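Local coordinates for putative GH105 family protein (Salmonella enterica subsp. enterica serovar Paratyphi A, PDB 3QWT) that is of unknown function but probably belongs to glycoside hydrolase family 105 and may act as an unsaturated glucuronyl or rhamnogalacturonyl hydrolase on oligosaccharides, at residues K107-M112 with D168-M173. Residues are numbered along the deposited sequence; the frame is centred on the assembly and turned at random.
Sequences KNVNTM and DDTLMM
Inside the alpha/alpha toroid, the loop joining helices 86-102 and 114-125 meets helix 170-184 near its start, through Val109, Asn110 and Met112 on one side and Thr170 and Met173 on the other. Met173 turns its CB onto the backbone of Val109, 3.2 Å from the carbonyl O. Its CG passes 3.6 Å from Asn110 OD1; chi2 (-45°) then bends the chain away from the loop, and the side chain also packs on Trp67, Val71 and Trp236. The other amide atom, Asn110 ND2, is hydrogen-bonded to a glycerol, probably carried over from crystallisation but consistent with a pocket here. Val109 brings CG2, anti to its backbone N, between the two branches of Thr170, 3.7 Å from OG1 and 3.8 Å from CG2, the side chains crossing at about a right angle. That hydroxyl is hydrogen-bonded to His155 ND1, with the Val109 methyl lying against it as an apolar neighbour, while Val109 O is hydrogen-bonded to Thr174 OG1, one residue beyond Met173 along the helix. Within the loop, Asn108 forms an Asx motif, its OD1 accepting from Thr111 N at 2.9 Å, a nearly straight N-H...O (166°) with the donor lying 39° out of the carbonyl plane. Asn110 N adds a weak bond to the same oxygen. Met112 lays CB and CG against Met173 O, with CG at 3.3 Å. The two carbonyl oxygens, Val109 O and Met173 O, approach to 3.3 Å as a pair of acceptors.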
ATOM      1  N   LYS A 107      27.176 -32.133  -3.287  1.00 31.72           N
ATOM      2  CA  LYS A 107      27.023 -30.693  -3.111  1.00 36.13           C
ATOM      3  C   LYS A 107      28.208 -30.029  -2.413  1.00 35.97           C
ATOM      4  O   LYS A 107      28.686 -30.501  -1.385  1.00 35.64           O
ATOM      5  CB  LYS A 107      25.736 -30.381  -2.339  1.00 31.24           C
ATOM      6  CG  LYS A 107      24.449 -30.830  -3.047  1.00 34.68           C
ATOM      7  CD  LYS A 107      23.206 -30.251  -2.351  1.00 29.73           C
ATOM      8  CE  LYS A 107      21.915 -30.797  -2.955  1.00 30.50           C
ATOM      9  NZ  LYS A 107      21.721 -32.246  -2.608  1.00 35.49           N
ATOM     10  N   ASN A 108      28.657 -28.918  -2.983  1.00 33.10           N
ATOM     11  CA  ASN A 108      29.728 -28.117  -2.404  1.00 36.78           C
ATOM     12  C   ASN A 108      29.792 -26.752  -3.083  1.00 36.72           C
ATOM     13  O   ASN A 108      29.044 -26.491  -4.030  1.00 37.29           O
ATOM     14  CB  ASN A 108      31.073 -28.837  -2.523  1.00 39.09           C
ATOM     15  CG  ASN A 108      31.433 -29.165  -3.957  1.00 42.12           C
ATOM     16  OD1 ASN A 108      31.603 -28.268  -4.793  1.00 40.45           O
ATOM     17  ND2 ASN A 108      31.560 -30.460  -4.255  1.00 44.18           N
ATOM     18  N   VAL A 109      30.702 -25.895  -2.621  1.00 38.66           N
ATOM     19  CA  VAL A 109      30.765 -24.518  -3.108  1.00 29.57           C
ATOM     20  C   VAL A 109      30.860 -24.482  -4.630  1.00 31.36           C
ATOM     21  O   VAL A 109      30.271 -23.617  -5.268  1.00 29.84           O
ATOM     22  CB  VAL A 109      31.916 -23.716  -2.452  1.00 30.16           C
ATOM     23  CG1 VAL A 109      33.291 -24.212  -2.923  1.00 34.51           C
ATOM     24  CG2 VAL A 109      31.769 -22.233  -2.749  1.00 24.36           C
ATOM     25  N   ASN A 110      31.582 -25.446  -5.202  1.00 32.40           N
ATOM     26  CA  ASN A 110      31.848 -25.473  -6.653  1.00 32.25           C
ATOM     27  C   ASN A 110      30.793 -26.126  -7.539  1.00 33.72           C
ATOM     28  O   ASN A 110      30.435 -25.594  -8.593  1.00 34.86           O
ATOM     29  CB  ASN A 110      33.206 -26.099  -6.939  1.00 24.11           C
ATOM     30  CG  ASN A 110      34.358 -25.224  -6.443  1.00 33.37           C
ATOM     31  OD1 ASN A 110      34.251 -24.000  -6.434  1.00 27.85           O
ATOM     32  ND2 ASN A 110      35.457 -25.853  -6.025  1.00 28.53           N
ATOM     33  N   THR A 111      30.292 -27.279  -7.127  1.00 28.79           N
ATOM     34  CA  THR A 111      29.265 -27.945  -7.926  1.00 23.05           C
ATOM     35  C   THR A 111      27.942 -27.136  -7.963  1.00 27.70           C
ATOM     36  O   THR A 111      27.025 -27.444  -8.730  1.00 26.81           O
ATOM     37  CB  THR A 111      29.031 -29.373  -7.424  1.00 24.07           C
ATOM     38  OG1 THR A 111      28.635 -29.337  -6.046  1.00 30.12           O
ATOM     39  CG2 THR A 111      30.319 -30.224  -7.579  1.00 23.78           C
HETATM   40  N   MSE A 112      27.878 -26.086  -7.152  1.00 33.77           N
HETATM   41  CA  MSE A 112      26.734 -25.161  -7.110  1.00 32.52           C
HETATM   42  C   MSE A 112      26.666 -24.261  -8.346  1.00 30.02           C
HETATM   43  O   MSE A 112      25.575 -23.945  -8.837  1.00 32.32           O
HETATM   44  CB  MSE A 112      26.816 -24.298  -5.830  1.00 31.59           C
HETATM   45  CG  MSE A 112      25.777 -23.182  -5.706  1.00 29.01           C
HETATM   46 SE   MSE A 112      23.966 -23.837  -5.222  0.71 49.43          SE
HETATM   47  CE  MSE A 112      24.410 -24.673  -3.568  1.00 25.71           C
ATOM     48  N   ASP A 168      37.810 -15.987  -2.194  1.00 25.15           N
ATOM     49  CA  ASP A 168      37.202 -15.174  -3.252  1.00 27.64           C
ATOM     50  C   ASP A 168      36.160 -15.967  -4.068  1.00 26.27           C
ATOM     51  O   ASP A 168      35.054 -15.505  -4.294  1.00 33.98           O
ATOM     52  CB  ASP A 168      38.266 -14.691  -4.235  1.00 22.41           C
ATOM     53  CG  ASP A 168      39.426 -13.952  -3.553  1.00 34.70           C
ATOM     54  OD1 ASP A 168      39.336 -13.609  -2.359  1.00 35.50           O
ATOM     55  OD2 ASP A 168      40.437 -13.705  -4.228  1.00 40.61           O
ATOM     56  N   ASP A 169      36.572 -17.146  -4.530  1.00 25.81           N
ATOM     57  CA  ASP A 169      35.854 -17.933  -5.515  1.00 27.22           C
ATOM     58  C   ASP A 169      34.409 -18.221  -5.056  1.00 32.84           C
ATOM     59  O   ASP A 169      33.494 -18.372  -5.865  1.00 40.33           O
ATOM     60  CB  ASP A 169      36.615 -19.250  -5.794  1.00 34.67           C
ATOM     61  CG  ASP A 169      38.117 -19.024  -6.149  1.00 45.39           C
ATOM     62  OD1 ASP A 169      38.540 -19.332  -7.291  1.00 40.44           O
ATOM     63  OD2 ASP A 169      38.881 -18.542  -5.284  1.00 41.98           O
ATOM     64  N   THR A 170      34.210 -18.297  -3.750  1.00 25.96           N
ATOM     65  CA  THR A 170      32.887 -18.556  -3.219  1.00 32.30           C
ATOM     66  C   THR A 170      31.909 -17.538  -3.771  1.00 31.12           C
ATOM     67  O   THR A 170      30.769 -17.873  -4.012  1.00 24.43           O
ATOM     68  CB  THR A 170      32.884 -18.514  -1.696  1.00 31.40           C
ATOM     69  OG1 THR A 170      33.797 -19.500  -1.206  1.00 34.69           O
ATOM     70  CG2 THR A 170      31.500 -18.789  -1.138  1.00 27.89           C
ATOM     71  N   LEU A 171      32.352 -16.302  -4.005  1.00 27.73           N
ATOM     72  CA  LEU A 171      31.376 -15.289  -4.416  1.00 33.86           C
ATOM     73  C   LEU A 171      30.765 -15.612  -5.774  1.00 31.84           C
ATOM     74  O   LEU A 171      29.597 -15.307  -6.017  1.00 28.33           O
ATOM     75  CB  LEU A 171      31.940 -13.858  -4.360  1.00 32.44           C
ATOM     76  CG  LEU A 171      32.103 -13.323  -2.926  1.00 37.42           C
ATOM     77  CD1 LEU A 171      33.087 -12.170  -2.863  1.00 41.08           C
ATOM     78  CD2 LEU A 171      30.758 -12.914  -2.316  1.00 33.99           C
HETATM   79  N   MSE A 172      31.549 -16.252  -6.639  1.00 25.32           N
HETATM   80  CA  MSE A 172      31.094 -16.582  -7.979  1.00 29.02           C
HETATM   81  C   MSE A 172      30.318 -17.907  -8.032  1.00 40.33           C
HETATM   82  O   MSE A 172      29.278 -18.002  -8.700  1.00 42.41           O
HETATM   83  CB  MSE A 172      32.285 -16.635  -8.950  1.00 33.79           C
HETATM   84  CG  MSE A 172      31.945 -17.067 -10.374  1.00 29.06           C
HETATM   85 SE   MSE A 172      30.977 -15.693 -11.375  0.77 52.11          SE
HETATM   86  CE  MSE A 172      29.332 -16.691 -11.703  1.00 42.37           C
HETATM   87  N   MSE A 173      30.829 -18.919  -7.335  1.00 35.89           N
HETATM   88  CA  MSE A 173      30.315 -20.284  -7.456  1.00 32.55           C
HETATM   89  C   MSE A 173      29.061 -20.603  -6.627  1.00 34.14           C
HETATM   90  O   MSE A 173      28.347 -21.550  -6.949  1.00 32.44           O
HETATM   91  CB  MSE A 173      31.394 -21.292  -7.092  1.00 31.02           C
HETATM   92  CG  MSE A 173      32.747 -21.021  -7.726  1.00 31.39           C
HETATM   93 SE   MSE A 173      32.658 -20.560  -9.614  0.67 42.83          SE
HETATM   94  CE  MSE A 173      34.483 -19.845  -9.751  1.00 45.84           C
TER